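Local coordinates for 11S globulin (Wrightia tinctoria, PDB 5WXU), which probably serves as a seed storage protein, assembled as a hexamer of the 11S globulin family, and binds the plant hormone auxin (indole-3-acetic acid), at residues 311-319 / 332-342; 347-358 / 383-394. All coordinates share one frame; numbering follows the deposited sequence.

Interactions 1 and 2 both join antiparallel strands of the C-terminal cupin barrel, and both are largely buried. They share one sheet, in which strand 402-409 lies between strand 332-338 of interaction 1 and strand 354-359 of interaction 2; their centres are about 14 Å apart. Interaction 1 is a single regular strand pair in that sheet, with an arginine and polar side chains turned to a second subunit. Interaction 2 is larger and reaches into the opposing sheet as well: its two paired regions are joined through loops, its aromatic rings pack on aliphatic groups, three waters bridge its polar atoms, and its loop side chains meet a third subunit.

Interaction 1: 311-319 / 332-342; sequences RGGTVSTLN and SANREYLYPNA
Ser316 and Arg335 form a hydrogen-bonded antiparallel pair, with Ser316 N donating to Arg335 O and Arg335 N to Ser316 O, both at 2.8 Å. Thr314 with Tyr337 and Leu318 with Ala333 repeat the exchange on either side. A water fastens the side chains to this backbone: it donates to Thr314 OG1 at 2.6 Å and to Arg335 O, and bonds Ser316 OG as well, so small hydroxyl residues suit these places. Thr314 OG1 is also hydrogen-bonded to Glu273 of the second subunit. Arg335 runs out extended and then bends (chi3 72°), which lays its guanidinium over the water; its charge is met by Glu404 and by Glu273 of the second subunit, while NE binds Leu299 O. The pair belongs to a sheet of the cupin barrel, where strand 307-309 flanks one edge and strand 402-409 the other. Against strand 307-309, Gly312 and Gly313 make a classic beta bulge. Gly313 has backbone angles that only glycine takes easily, and a CB there would run into Tyr337 O. Beyond it Tyr339 N reaches Gly312 O at 2.9 Å from 39° above the carbonyl plane, and Ala342 CB, at the end of a type II turn, lies 3.1 Å from the same Gly312 O. The Tyr339 ring sets its edge against Gly312, CD2 standing 3.4 Å from Gly312 C, and its hydroxyl bonds Ser272 O of the second subunit. On the face toward strand 343-349, Val315 and Glu336 lie side by side, CG2 of Val315 4.2 Å from CG of Glu336; Val315, Glu336 and Leu338 all rest on Ile344.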
# COMPACT_ATOMS: atom_id res chain seq x y z
N ARG B 311 -16.81 27.03 26.85
CA ARG B 311 -17.65 28.20 26.44
C ARG B 311 -17.76 28.48 24.94
O ARG B 311 -18.44 29.44 24.53
CB ARG B 311 -17.19 29.50 27.16
CG ARG B 311 -16.99 29.31 28.67
CD ARG B 311 -16.72 30.61 29.40
NE ARG B 311 -16.72 30.37 30.86
CZ ARG B 311 -16.52 31.30 31.80
NH1 ARG B 311 -16.29 32.57 31.48
NH2 ARG B 311 -16.57 30.97 33.08
N GLY B 312 -17.07 27.69 24.11
CA GLY B 312 -17.06 27.91 22.69
C GLY B 312 -17.80 26.78 21.96
O GLY B 312 -18.68 27.04 21.17
N GLY B 313 -17.38 25.56 22.18
CA GLY B 313 -18.08 24.36 21.65
C GLY B 313 -17.08 23.27 21.23
O GLY B 313 -15.95 23.20 21.75
N THR B 314 -17.56 22.41 20.33
CA THR B 314 -16.85 21.17 19.91
C THR B 314 -16.85 20.99 18.41
O THR B 314 -17.76 21.35 17.70
CB THR B 314 -17.49 19.90 20.52
OG1 THR B 314 -18.90 19.80 20.21
CG2 THR B 314 -17.38 19.90 21.99
N VAL B 315 -15.77 20.33 17.98
CA VAL B 315 -15.69 19.66 16.69
C VAL B 315 -15.49 18.16 16.89
O VAL B 315 -14.58 17.73 17.64
CB VAL B 315 -14.56 20.25 15.80
CG1 VAL B 315 -14.61 19.61 14.42
CG2 VAL B 315 -14.81 21.70 15.60
N SER B 316 -16.30 17.34 16.18
CA SER B 316 -16.20 15.87 16.29
C SER B 316 -16.04 15.40 14.83
O SER B 316 -16.93 15.56 13.98
CB SER B 316 -17.38 15.24 16.98
OG SER B 316 -17.57 15.87 18.21
N THR B 317 -14.79 14.99 14.55
CA THR B 317 -14.36 14.62 13.17
C THR B 317 -14.55 13.11 12.88
O THR B 317 -14.54 12.26 13.78
CB THR B 317 -12.86 14.84 12.97
OG1 THR B 317 -12.14 13.85 13.76
CG2 THR B 317 -12.47 16.25 13.23
N LEU B 318 -14.82 12.80 11.61
CA LEU B 318 -15.07 11.42 11.28
C LEU B 318 -14.30 11.19 9.96
O LEU B 318 -14.71 11.66 8.88
CB LEU B 318 -16.53 11.09 11.08
CG LEU B 318 -16.88 9.64 10.75
CD1 LEU B 318 -16.46 8.79 11.93
CD2 LEU B 318 -18.36 9.51 10.45
N ASN B 319 -13.14 10.53 10.04
CA ASN B 319 -12.38 10.26 8.84
C ASN B 319 -11.80 8.82 8.95
O ASN B 319 -12.20 8.06 9.84
CB ASN B 319 -11.18 11.26 8.67
CG ASN B 319 -10.34 11.36 9.92
OD1 ASN B 319 -9.81 10.34 10.47
ND2 ASN B 319 -10.33 12.60 10.49
N SER B 332 -15.38 12.14 4.26
CA SER B 332 -15.15 12.45 5.66
C SER B 332 -16.41 13.17 6.15
O SER B 332 -17.16 13.71 5.33
CB SER B 332 -14.00 13.48 5.81
OG SER B 332 -12.75 13.12 5.29
N ALA B 333 -16.52 13.29 7.46
CA ALA B 333 -17.58 14.16 8.03
C ALA B 333 -17.19 14.71 9.33
O ALA B 333 -16.16 14.39 9.84
CB ALA B 333 -18.85 13.32 8.19
N ASN B 334 -17.95 15.69 9.80
CA ASN B 334 -17.79 16.26 11.15
C ASN B 334 -19.13 16.75 11.69
O ASN B 334 -20.04 16.93 10.93
CB ASN B 334 -16.68 17.30 11.21
CG ASN B 334 -17.08 18.61 10.58
OD1 ASN B 334 -18.16 19.10 10.84
ND2 ASN B 334 -16.21 19.21 9.80
N ARG B 335 -19.17 16.91 13.00
CA ARG B 335 -20.26 17.56 13.72
C ARG B 335 -19.62 18.74 14.39
O ARG B 335 -18.62 18.54 15.14
CB ARG B 335 -20.90 16.65 14.74
CG ARG B 335 -22.11 17.40 15.36
CD ARG B 335 -22.90 16.58 16.38
NE ARG B 335 -22.16 16.42 17.61
CZ ARG B 335 -22.30 17.15 18.73
NH1 ARG B 335 -23.23 18.08 18.86
NH2 ARG B 335 -21.52 16.82 19.75
N GLU B 336 -20.19 19.94 14.21
CA GLU B 336 -19.71 21.10 14.94
C GLU B 336 -20.85 21.62 15.78
O GLU B 336 -22.00 21.72 15.32
CB GLU B 336 -19.26 22.21 13.99
CG GLU B 336 -18.13 21.88 13.04
CD GLU B 336 -17.81 23.07 12.12
OE1 GLU B 336 -18.73 23.84 11.83
OE2 GLU B 336 -16.65 23.22 11.69
N TYR B 337 -20.56 21.88 17.04
CA TYR B 337 -21.52 22.44 18.00
C TYR B 337 -20.90 23.73 18.54
O TYR B 337 -19.86 23.73 19.14
CB TYR B 337 -21.89 21.43 19.08
CG TYR B 337 -22.96 21.96 19.94
CD1 TYR B 337 -24.30 21.97 19.50
CD2 TYR B 337 -22.65 22.56 21.14
CE1 TYR B 337 -25.33 22.54 20.28
CE2 TYR B 337 -23.64 23.13 21.93
CZ TYR B 337 -24.97 23.11 21.51
OH TYR B 337 -25.91 23.66 22.35
N LEU B 338 -21.59 24.84 18.31
CA LEU B 338 -21.19 26.12 18.83
C LEU B 338 -22.18 26.61 19.85
O LEU B 338 -23.37 26.64 19.62
CB LEU B 338 -21.04 27.16 17.72
CG LEU B 338 -19.94 26.85 16.71
CD1 LEU B 338 -20.01 27.86 15.57
CD2 LEU B 338 -18.57 26.84 17.36
N TYR B 339 -21.61 27.05 20.98
CA TYR B 339 -22.38 27.81 21.94
C TYR B 339 -22.78 29.16 21.42
O TYR B 339 -22.24 29.70 20.45
CB TYR B 339 -21.61 27.93 23.24
CG TYR B 339 -21.44 26.62 23.98
CD1 TYR B 339 -22.54 25.97 24.52
CD2 TYR B 339 -20.22 26.06 24.18
CE1 TYR B 339 -22.40 24.77 25.20
CE2 TYR B 339 -20.05 24.86 24.86
CZ TYR B 339 -21.13 24.20 25.35
OH TYR B 339 -20.94 23.00 26.02
N PRO B 340 -23.75 29.80 22.14
CA PRO B 340 -24.18 31.05 21.55
C PRO B 340 -23.08 32.06 21.32
O PRO B 340 -22.24 32.25 22.17
CB PRO B 340 -25.23 31.56 22.56
CG PRO B 340 -25.80 30.35 23.12
CD PRO B 340 -24.65 29.31 23.17
N ASN B 341 -23.07 32.70 20.15
CA ASN B 341 -22.06 33.67 19.75
C ASN B 341 -20.61 33.18 19.51
O ASN B 341 -19.74 33.99 19.15
CB ASN B 341 -22.00 34.83 20.73
CG ASN B 341 -23.38 35.41 20.99
OD1 ASN B 341 -23.81 35.50 22.15
ND2 ASN B 341 -24.07 35.78 19.94
N ALA B 342 -20.37 31.87 19.68
CA ALA B 342 -19.02 31.28 19.44
C ALA B 342 -18.76 31.15 17.93
O ALA B 342 -19.72 31.21 17.08
CB ALA B 342 -18.97 29.93 20.15
O HOH W 1 -18.86 18.48 17.97

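Interaction 2: 347-358 / 383-394; sequences EWNNNAHSISYV and GQLFIIPQNYVY
Ser356 and Phe386 form a tightly packed part of the contact: Ser356 N meets Phe386 O at 2.7 Å almost straight (177°), and Ser356 CB sits over the Phe386 ring, 3.6 Å from its centroid. With CG between its backbone N and carbonyl carbon (chi1 58°), Phe386 folds its ring onto that small residue, and Val358 CG2 comes to the ring edge. Replaced by an alanine, Phe386 would probably leave Ser356 CB and Val358 CG2 facing a gap beside Leu405. On the other face Ile355 CG2 packs 3.8 Å from Leu385 CD1. In the opposing sheet, Glu347 CG lies over the Tyr394 ring.

The loop end is buried but more loosely joined. A water spans Asn349 N, Pro389 O and Tyr392 O, and Gln390 NE2 gives Asn350 O a weak bond (3.4 Å) besides bonding Glu190 O of the third subunit. Asn391 suits the positive phi of its type II turn. His353 ND1 accepts Gln390 N at 2.9 Å in the ring plane, leaving NE2 for Gln192 O of the third subunit. The partly exposed side is the far end, at Gly383 and Gln384. Strand 354-359 is flanked by strand 402-409, and Ile387 and Pro389 lie against helix 73-78 of the N-terminal half.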
# COMPACT_ATOMS: atom_id res chain seq x y z
N GLU B 347 -11.26 29.99 7.73
CA GLU B 347 -10.44 28.91 7.16
C GLU B 347 -10.85 28.60 5.76
O GLU B 347 -11.76 29.20 5.25
CB GLU B 347 -10.56 27.60 8.03
CG GLU B 347 -11.91 26.87 8.04
CD GLU B 347 -12.16 25.93 9.23
OE1 GLU B 347 -11.33 25.83 10.18
OE2 GLU B 347 -13.22 25.27 9.20
N TRP B 348 -10.17 27.64 5.17
CA TRP B 348 -10.58 27.07 3.90
C TRP B 348 -10.29 25.58 3.95
O TRP B 348 -9.39 25.13 4.71
CB TRP B 348 -9.86 27.65 2.70
CG TRP B 348 -8.35 27.42 2.55
CD1 TRP B 348 -7.70 26.41 1.86
CD2 TRP B 348 -7.33 28.27 3.04
NE1 TRP B 348 -6.35 26.58 1.95
CE2 TRP B 348 -6.09 27.72 2.65
CE3 TRP B 348 -7.34 29.45 3.80
CZ2 TRP B 348 -4.87 28.31 2.97
CZ3 TRP B 348 -6.13 30.08 4.08
CH2 TRP B 348 -4.90 29.49 3.69
N ASN B 349 -11.00 24.88 3.12
CA ASN B 349 -10.78 23.44 2.92
C ASN B 349 -9.72 23.29 1.85
O ASN B 349 -9.86 23.77 0.70
CB ASN B 349 -12.07 22.81 2.44
CG ASN B 349 -13.18 22.86 3.47
OD1 ASN B 349 -12.99 22.52 4.63
ND2 ASN B 349 -14.36 23.26 3.04
N ASN B 350 -8.65 22.59 2.18
CA ASN B 350 -7.58 22.54 1.23
C ASN B 350 -7.70 21.37 0.22
O ASN B 350 -7.22 21.51 -0.85
CB ASN B 350 -6.23 22.68 1.94
CG ASN B 350 -6.08 21.72 3.08
OD1 ASN B 350 -5.85 22.11 4.24
ND2 ASN B 350 -6.24 20.44 2.76
N ASN B 351 -8.46 20.32 0.54
CA ASN B 351 -8.51 19.14 -0.31
C ASN B 351 -9.89 18.58 -0.54
O ASN B 351 -10.02 17.37 -0.71
CB ASN B 351 -7.57 18.06 0.29
CG ASN B 351 -7.96 17.62 1.69
OD1 ASN B 351 -8.90 18.14 2.27
ND2 ASN B 351 -7.26 16.61 2.23
N ALA B 352 -10.92 19.42 -0.46
CA ALA B 352 -12.28 18.93 -0.42
C ALA B 352 -13.26 20.05 -0.56
O ALA B 352 -12.96 21.16 -0.18
CB ALA B 352 -12.57 18.14 0.86
N HIS B 353 -14.44 19.71 -1.06
CA HIS B 353 -15.65 20.54 -0.87
C HIS B 353 -16.35 20.18 0.43
O HIS B 353 -16.26 19.02 0.94
CB HIS B 353 -16.62 20.37 -1.97
CG HIS B 353 -16.05 20.53 -3.30
ND1 HIS B 353 -15.32 21.63 -3.66
CD2 HIS B 353 -16.09 19.71 -4.37
CE1 HIS B 353 -14.96 21.49 -4.92
NE2 HIS B 353 -15.39 20.32 -5.37
N SER B 354 -17.03 21.17 1.04
CA SER B 354 -17.80 20.89 2.25
C SER B 354 -19.28 21.11 1.97
O SER B 354 -19.67 22.08 1.32
CB SER B 354 -17.34 21.69 3.50
OG SER B 354 -17.48 23.08 3.29
N ILE B 355 -20.07 20.15 2.42
CA ILE B 355 -21.52 20.20 2.32
C ILE B 355 -22.07 20.13 3.76
O ILE B 355 -21.99 19.08 4.44
CB ILE B 355 -22.05 19.02 1.50
CG1 ILE B 355 -21.41 18.97 0.13
CG2 ILE B 355 -23.57 19.05 1.41
CD1 ILE B 355 -20.16 18.13 0.02
N SER B 356 -22.64 21.25 4.23
CA SER B 356 -23.11 21.38 5.64
C SER B 356 -24.62 21.40 5.76
O SER B 356 -25.28 21.94 4.90
CB SER B 356 -22.60 22.63 6.28
OG SER B 356 -21.17 22.64 6.37
N TYR B 357 -25.13 20.72 6.78
CA TYR B 357 -26.57 20.74 7.08
C TYR B 357 -26.75 21.25 8.48
O TYR B 357 -26.13 20.76 9.38
CB TYR B 357 -27.08 19.33 7.01
CG TYR B 357 -28.57 19.24 7.22
CD1 TYR B 357 -29.44 19.73 6.25
CD2 TYR B 357 -29.08 18.69 8.36
CE1 TYR B 357 -30.81 19.72 6.48
CE2 TYR B 357 -30.45 18.60 8.56
CZ TYR B 357 -31.31 19.12 7.59
OH TYR B 357 -32.69 19.09 7.84
N VAL B 358 -27.61 22.24 8.68
CA VAL B 358 -27.82 22.82 9.99
C VAL B 358 -28.93 22.06 10.71
O VAL B 358 -30.09 22.08 10.28
CB VAL B 358 -28.21 24.28 9.87
CG1 VAL B 358 -28.27 24.94 11.24
CG2 VAL B 358 -27.27 25.06 9.02
N GLY B 383 -32.42 23.26 9.06
CA GLY B 383 -32.99 22.69 7.85
C GLY B 383 -32.34 23.10 6.56
O GLY B 383 -32.68 22.55 5.54
N GLN B 384 -31.40 24.04 6.58
CA GLN B 384 -30.72 24.47 5.42
C GLN B 384 -29.42 23.64 5.19
O GLN B 384 -28.76 23.27 6.15
CB GLN B 384 -30.38 25.95 5.43
CG GLN B 384 -31.64 26.86 5.51
CD GLN B 384 -31.27 28.33 5.53
OE1 GLN B 384 -30.34 28.71 6.19
NE2 GLN B 384 -31.96 29.15 4.72
N LEU B 385 -29.12 23.46 3.90
CA LEU B 385 -27.86 22.95 3.40
C LEU B 385 -27.00 24.08 2.84
O LEU B 385 -27.52 24.97 2.16
CB LEU B 385 -28.16 21.97 2.27
CG LEU B 385 -27.10 20.94 1.84
CD1 LEU B 385 -27.04 19.81 2.87
CD2 LEU B 385 -27.35 20.39 0.43
N PHE B 386 -25.68 24.02 3.02
CA PHE B 386 -24.76 24.99 2.36
C PHE B 386 -23.47 24.34 1.91
O PHE B 386 -22.94 23.41 2.62
CB PHE B 386 -24.48 26.31 3.15
CG PHE B 386 -23.90 26.17 4.51
CD1 PHE B 386 -22.53 26.22 4.70
CD2 PHE B 386 -24.70 26.06 5.64
CE1 PHE B 386 -21.96 26.13 5.94
CE2 PHE B 386 -24.13 25.94 6.89
CZ PHE B 386 -22.74 26.02 7.05
N ILE B 387 -23.04 24.75 0.72
CA ILE B 387 -21.87 24.18 0.05
C ILE B 387 -20.77 25.22 0.06
O ILE B 387 -21.00 26.34 -0.31
CB ILE B 387 -22.19 23.73 -1.40
CG1 ILE B 387 -22.98 22.43 -1.46
CG2 ILE B 387 -20.91 23.39 -2.16
CD1 ILE B 387 -24.11 22.32 -0.59
N ILE B 388 -19.59 24.87 0.55
CA ILE B 388 -18.40 25.68 0.48
C ILE B 388 -17.38 24.93 -0.40
O ILE B 388 -16.82 23.92 0.08
CB ILE B 388 -17.80 26.02 1.81
CG1 ILE B 388 -18.81 26.79 2.65
CG2 ILE B 388 -16.63 26.95 1.61
CD1 ILE B 388 -18.58 26.73 4.09
N PRO B 389 -17.17 25.37 -1.62
CA PRO B 389 -16.13 24.68 -2.47
C PRO B 389 -14.73 24.79 -1.90
O PRO B 389 -14.40 25.73 -1.16
CB PRO B 389 -16.19 25.42 -3.82
CG PRO B 389 -17.59 26.08 -3.82
CD PRO B 389 -17.78 26.48 -2.38
N GLN B 390 -13.92 23.78 -2.22
CA GLN B 390 -12.47 23.78 -2.03
C GLN B 390 -11.83 25.14 -2.21
O GLN B 390 -12.15 25.84 -3.18
CB GLN B 390 -11.89 22.80 -3.02
CG GLN B 390 -10.37 22.74 -3.02
CD GLN B 390 -9.79 21.80 -4.10
OE1 GLN B 390 -10.46 21.29 -4.99
NE2 GLN B 390 -8.47 21.56 -3.99
N ASN B 391 -11.10 25.55 -1.18
CA ASN B 391 -10.26 26.70 -1.15
C ASN B 391 -11.05 28.00 -0.95
O ASN B 391 -10.40 29.04 -0.80
CB ASN B 391 -9.35 26.86 -2.39
CG ASN B 391 -8.19 25.89 -2.42
OD1 ASN B 391 -7.89 25.14 -1.44
ND2 ASN B 391 -7.48 25.90 -3.53
N TYR B 392 -12.40 27.98 -0.96
CA TYR B 392 -13.12 29.23 -0.63
C TYR B 392 -12.93 29.49 0.87
O TYR B 392 -13.03 28.59 1.70
CB TYR B 392 -14.62 29.09 -0.93
CG TYR B 392 -14.98 29.28 -2.39
CD1 TYR B 392 -14.54 28.40 -3.39
CD2 TYR B 392 -15.91 30.26 -2.77
CE1 TYR B 392 -14.90 28.60 -4.71
CE2 TYR B 392 -16.29 30.42 -4.07
CZ TYR B 392 -15.83 29.58 -5.04
OH TYR B 392 -16.22 29.75 -6.31
N VAL B 393 -12.70 30.76 1.24
CA VAL B 393 -12.50 31.11 2.63
C VAL B 393 -13.85 31.30 3.30
O VAL B 393 -14.78 31.84 2.69
CB VAL B 393 -11.62 32.34 2.76
CG1 VAL B 393 -11.48 32.78 4.20
CG2 VAL B 393 -10.25 31.99 2.24
N TYR B 394 -13.97 30.83 4.53
CA TYR B 394 -15.25 31.02 5.24
C TYR B 394 -15.15 31.22 6.71
O TYR B 394 -14.23 30.70 7.35
CB TYR B 394 -16.22 29.87 4.97
CG TYR B 394 -15.75 28.49 5.39
CD1 TYR B 394 -14.74 27.85 4.71
CD2 TYR B 394 -16.42 27.76 6.34
CE1 TYR B 394 -14.36 26.58 5.03
CE2 TYR B 394 -16.04 26.47 6.70
CZ TYR B 394 -15.00 25.89 6.02
OH TYR B 394 -14.59 24.60 6.31
O HOH W 2 -13.02 25.87 1.49
O HOH W 3 -20.12 23.58 3.95
O HOH W 4 -16.80 23.14 6.67